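Local coordinates for CBS domain-containing predicted protein TM0935 (Thermotoga maritima, PDB 1O50) that is of unknown function but carries a tandem pair of CBS domains, a fold that in relatives often serves as a regulatory module binding adenosine-containing ligands, at residues Glu31-Ile35 with Glu36-Asp40; Met110-Pro113 with Leu114-Leu118. All blocks are in the same frame, centred on the assembly; numbering follows the deposited sequence. Where two conformers were deposited one is given.

Contact 1: Glu31-Ile35 with Glu36-Asp40; sequences EDTPI and EEIVD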
loop_
_atom_site.group_PDB
_atom_site.type_symbol
_atom_site.label_atom_id
_atom_site.label_comp_id
_atom_site.label_asym_id
_atom_site.label_seq_id
_atom_site.Cartn_x
_atom_site.Cartn_y
_atom_site.Cartn_z
ATOM N N GLU A 31 3.456 17.110 14.702
ATOM C CA GLU A 31 4.886 17.028 14.351
ATOM C C GLU A 31 5.749 16.293 15.393
ATOM O O GLU A 31 6.764 15.640 15.049
ATOM C CB GLU A 31 5.429 18.446 14.128
ATOM C CG GLU A 31 4.999 19.068 12.816
ATOM C CD GLU A 31 5.471 20.499 12.686
ATOM O OE1 GLU A 31 5.992 21.065 13.658
ATOM O OE2 GLU A 31 5.332 21.075 11.611
ATOM N N ASP A 32 5.348 16.385 16.660
ATOM C CA ASP A 32 6.097 15.744 17.753
ATOM C C ASP A 32 5.546 14.382 18.135
ATOM O O ASP A 32 5.916 13.828 19.159
ATOM C CB ASP A 32 6.155 16.625 19.005
ATOM C CG ASP A 32 4.791 16.854 19.642
ATOM O OD1 ASP A 32 3.770 16.469 19.070
ATOM O OD2 ASP A 32 4.632 17.425 20.731
ATOM N N THR A 33 4.642 13.853 17.320
ATOM C CA THR A 33 4.069 12.541 17.544
ATOM C C THR A 33 5.155 11.469 17.347
ATOM O O THR A 33 5.790 11.434 16.297
ATOM C CB THR A 33 2.889 12.316 16.577
ATOM O OG1 THR A 33 1.803 13.244 16.863
ATOM C CG2 THR A 33 2.314 10.932 16.827
ATOM N N PRO A 34 5.401 10.635 18.367
ATOM C CA PRO A 34 6.395 9.581 18.253
ATOM C C PRO A 34 6.052 8.543 17.191
ATOM O O PRO A 34 4.915 8.223 16.970
ATOM C CB PRO A 34 6.390 8.948 19.648
ATOM C CG PRO A 34 5.882 10.021 20.529
ATOM C CD PRO A 34 4.812 10.687 19.722
ATOM N N ILE A 35 7.077 7.989 16.557
ATOM C CA ILE A 35 6.872 7.078 15.454
ATOM C C ILE A 35 6.150 5.864 15.949
ATOM O O ILE A 35 5.260 5.341 15.263
ATOM C CB ILE A 35 8.209 6.735 14.811
ATOM C CG1 ILE A 35 8.719 7.980 14.077
ATOM C CG2 ILE A 35 8.074 5.550 13.861
ATOM C CD1 ILE A 35 10.154 7.858 13.497
ATOM N N GLU A 36 6.464 5.426 17.165
ATOM C CA GLU A 36 5.718 4.289 17.733
ATOM C C GLU A 36 4.185 4.600 17.790
ATOM O O GLU A 36 3.357 3.743 17.493
ATOM C CB GLU A 36 6.268 3.904 19.090
ATOM C CG GLU A 36 5.587 2.638 19.606
ATOM C CD GLU A 36 6.040 2.103 20.967
ATOM O OE1 GLU A 36 7.078 2.500 21.479
ATOM O OE2 GLU A 36 5.332 1.224 21.544
ATOM N N GLU A 37 3.803 5.827 18.113
ATOM C CA GLU A 37 2.357 6.167 18.153
ATOM C C GLU A 37 1.780 6.206 16.728
ATOM O O GLU A 37 0.645 5.908 16.485
ATOM C CB GLU A 37 2.145 7.478 18.850
ATOM C CG GLU A 37 0.679 7.852 19.049
ATOM C CD GLU A 37 0.510 9.193 19.758
ATOM O OE1 GLU A 37 1.466 9.628 20.457
ATOM O OE2 GLU A 37 -0.593 9.810 19.615
ATOM N N ILE A 38 2.596 6.561 15.752
ATOM C CA ILE A 38 2.149 6.549 14.358
ATOM C C ILE A 38 1.835 5.150 13.931
ATOM O O ILE A 38 0.777 4.898 13.346
ATOM C CB ILE A 38 3.225 7.156 13.434
ATOM C CG1 ILE A 38 3.369 8.604 13.822
ATOM C CG2 ILE A 38 2.792 6.991 11.976
ATOM C CD1 ILE A 38 4.443 9.431 13.079
ATOM N N VAL A 39 2.718 4.214 14.295
ATOM C CA VAL A 39 2.469 2.804 14.096
ATOM C C VAL A 39 1.196 2.336 14.817
ATOM O O VAL A 39 0.381 1.610 14.246
ATOM C CB VAL A 39 3.749 1.992 14.486
ATOM C CG1 VAL A 39 3.495 0.565 14.462
ATOM C CG2 VAL A 39 4.897 2.322 13.549
ATOM N N ASP A 40 1.002 2.717 16.066
ATOM C CA ASP A 40 -0.238 2.345 16.759
ATOM C C ASP A 40 -1.493 2.808 15.983
ATOM O O ASP A 40 -2.448 2.067 15.861
ATOM C CB ASP A 40 -0.313 2.936 18.160
ATOM C CG ASP A 40 0.785 2.435 19.105
ATOM O OD1 ASP A 40 1.224 1.256 19.015
ATOM O OD2 ASP A 40 1.192 3.187 20.024
HETATM O O HOH W 1 0.358 13.048 19.530
#
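Pro-34, at the N-cap position of helix 35-44, receives the amides of Glu-37 and Ile-38 on its carbonyl oxygen. This is the start of a helix in the first CBS domain, reached by the loop that follows strand 27-29.

The backbone bonds come first. Ile-38 N donates to Pro-34 O at 3.1 Å, within the carbonyl plane. Glu-37 N also reaches Pro-34 O, at 2.9 Å, but the N-H...O angle is only 122° and the bond is weak. One residue on, Val-39 N donates to Ile-35 O at 2.9 Å in a nearly straight bond (168°).

The apolar contacts centre on the methyl of Thr-33. Its CG2 lies 3.9 Å from Glu-37 CD and equally near CG1 of Ile-38. With chi1 at -65°, that methyl is anti to the backbone N and faces the first turn, while OG1 is left to accept from Glu-30 N. Ile-38 continues inward to Val-51 and Ile-63 of the sheet. Ile-35 and Val-39 pack on Leu-68 of helix 65-77 and on Trp-152 of the second subunit.

The polar side chains divide. Glu-36 heads away from the cap and forms a salt bridge with Lys-153 of the second subunit, which Asp-40 shares. Glu-37 is fully extended and runs back across Thr-33 at about a right angle. Its OE1 comes within 3.6 Å of Pro-34 CD. One water donates to Thr-33 OG1 at 3.0 Å and, more weakly, to Glu-37 OE2 at 3.4 Å.

Contact 2: Met110-Pro113 with Leu114-Leu118; sequences MDTP and LEEAL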
loop_
_atom_site.group_PDB
_atom_site.type_symbol
_atom_site.label_atom_id
_atom_site.label_comp_id
_atom_site.label_asym_id
_atom_site.label_seq_id
_atom_site.Cartn_x
_atom_site.Cartn_y
_atom_site.Cartn_z
ATOM N N MET A 110 -11.363 18.733 -4.545
ATOM C CA MET A 110 -12.625 18.120 -4.989
ATOM C C MET A 110 -12.814 18.142 -6.519
ATOM O O MET A 110 -13.334 17.181 -7.113
ATOM C CB MET A 110 -13.816 18.798 -4.281
ATOM C CG MET A 110 -13.961 18.416 -2.810
ATOM S SD MET A 110 -14.225 16.671 -2.614
ATOM C CE MET A 110 -13.960 16.432 -0.807
ATOM N N ASP A 111 -12.362 19.223 -7.147
ATOM C CA ASP A 111 -12.573 19.440 -8.571
ATOM C C ASP A 111 -11.417 18.874 -9.399
ATOM O O ASP A 111 -11.453 18.907 -10.614
ATOM C CB ASP A 111 -12.908 20.925 -8.852
ATOM C CG ASP A 111 -14.303 21.334 -8.293
ATOM O OD1 ASP A 111 -14.527 22.542 -7.981
ATOM O OD2 ASP A 111 -15.237 20.505 -8.126
ATOM N N THR A 112 -10.419 18.299 -8.741
ATOM C CA THR A 112 -9.296 17.681 -9.447
ATOM C C THR A 112 -9.759 16.506 -10.308
ATOM O O THR A 112 -10.500 15.637 -9.814
ATOM C CB THR A 112 -8.257 17.175 -8.421
ATOM O OG1 THR A 112 -7.782 18.283 -7.651
ATOM C CG2 THR A 112 -7.025 16.629 -9.094
ATOM N N PRO A 113 -9.340 16.459 -11.581
ATOM C CA PRO A 113 -9.568 15.283 -12.428
ATOM C C PRO A 113 -9.090 13.991 -11.786
ATOM O O PRO A 113 -7.967 13.946 -11.286
ATOM C CB PRO A 113 -8.730 15.590 -13.673
ATOM C CG PRO A 113 -8.798 17.038 -13.772
ATOM C CD PRO A 113 -8.666 17.521 -12.349
ATOM N N LEU A 114 -9.914 12.949 -11.823
ATOM C CA LEU A 114 -9.494 11.647 -11.345
ATOM C C LEU A 114 -8.143 11.205 -11.956
ATOM O O LEU A 114 -7.283 10.644 -11.263
ATOM C CB LEU A 114 -10.543 10.574 -11.657
ATOM C CG LEU A 114 -10.323 9.214 -11.012
ATOM C CD1 LEU A 114 -10.409 9.357 -9.484
ATOM C CD2 LEU A 114 -11.380 8.209 -11.500
ATOM N N GLU A 115 -7.979 11.441 -13.249
ATOM C CA GLU A 115 -6.746 11.067 -13.915
ATOM C C GLU A 115 -5.490 11.775 -13.403
ATOM O O GLU A 115 -4.405 11.168 -13.416
ATOM C CB GLU A 115 -6.857 11.237 -15.420
ATOM C CG GLU A 115 -7.413 12.541 -15.897
ATOM C CD GLU A 115 -7.150 12.744 -17.386
ATOM O OE1 GLU A 115 -7.541 13.819 -17.925
ATOM O OE2 GLU A 115 -6.538 11.835 -18.016
ATOM N N GLU A 116 -5.616 13.045 -13.002
ATOM C CA GLU A 116 -4.482 13.750 -12.379
ATOM C C GLU A 116 -4.168 13.170 -11.009
ATOM O O GLU A 116 -2.992 13.076 -10.658
ATOM C CB GLU A 116 -4.607 15.289 -12.318
ATOM C CG GLU A 116 -3.717 15.998 -11.248
ATOM C CD GLU A 116 -2.170 16.014 -11.466
ATOM O OE1 GLU A 116 -1.527 17.048 -11.107
ATOM O OE2 GLU A 116 -1.567 15.026 -11.956
ATOM N N ALA A 117 -5.194 12.752 -10.266
ATOM C CA ALA A 117 -5.013 12.102 -8.968
ATOM C C ALA A 117 -4.310 10.725 -9.042
ATOM O O ALA A 117 -3.501 10.375 -8.171
ATOM C CB ALA A 117 -6.339 11.968 -8.282
ATOM N N LEU A 118 -4.647 9.940 -10.067
ATOM C CA LEU A 118 -4.017 8.640 -10.330
ATOM C C LEU A 118 -2.574 8.865 -10.744
ATOM O O LEU A 118 -1.693 8.117 -10.340
ATOM C CB LEU A 118 -4.799 7.864 -11.424
ATOM C CG LEU A 118 -4.211 6.513 -11.897
ATOM C CD1 LEU A 118 -5.266 5.536 -12.362
ATOM C CD2 LEU A 118 -3.187 6.708 -13.038
#
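Pro-113 turns the chain into a helix, its O accepting from Ala-117 N at 3.2 Å with an N-H...O angle of 160° and more weakly from Glu-116 N at 3.0 Å. The stronger of the two donors lies in the carbonyl plane.

Among the side chains, Thr-112 and Glu-116 touch through carbon alone. Thr-112 CG2 lies 4.0 Å from Glu-116 CG. In the conformer given, the chain of Glu-116 bends at chi2 (69°), which carries the carboxylate off from Thr-112; a second conformer was modelled, so its position is not unique. Thr-112 OG1 sits beside its own backbone N and accepts from His-109 N.

This is the start of helix 114-124 in the second CBS domain, with Pro-113 in the N-cap position. The loop before it lies against helix 15-18, where Thr-112 touches Val-15. The CB of Leu-114 is directed away from the loop, and its side chain packs on Val-18 and on Ile-147 of helix 144-153.

Glu-115 lies on the proline side of the turn. Its CG stands between the backbone N and the carbonyl carbon (chi1 48°), which brings it 4.0 Å from Pro-113 CB. Beyond CG the chain is extended, and the residue also packs on Phe-77 of the second subunit. Ala-117 presents its CB 3.9 Å from Pro-113 O, the oxygen that its own N-H binds.

From the N terminus, the chain first passes through helix 15-18 and strand 27-29. Contact 1 then closes the short turn into helix 35-44. The chain continues through strands 50-55 and 58-64 and helix 65-77 to helix 98-101. Contact 2, in the second CBS domain, then closes the turn into helix 114-124. The two are in series, neither nested nor crossed, and lie on opposite sides of the chain's centre, with centres 30 Å apart. Each loop and the first helical residue after it bond to backbone from the other half of the chain: Glu-31, Thr-33 and Ile-35 to Ser-99, Ala-98 and Lys-96, and Met-110, Thr-112 and Leu-114 to Lys-16, Val-15 and Met-13. Both contacts also touch the second subunit.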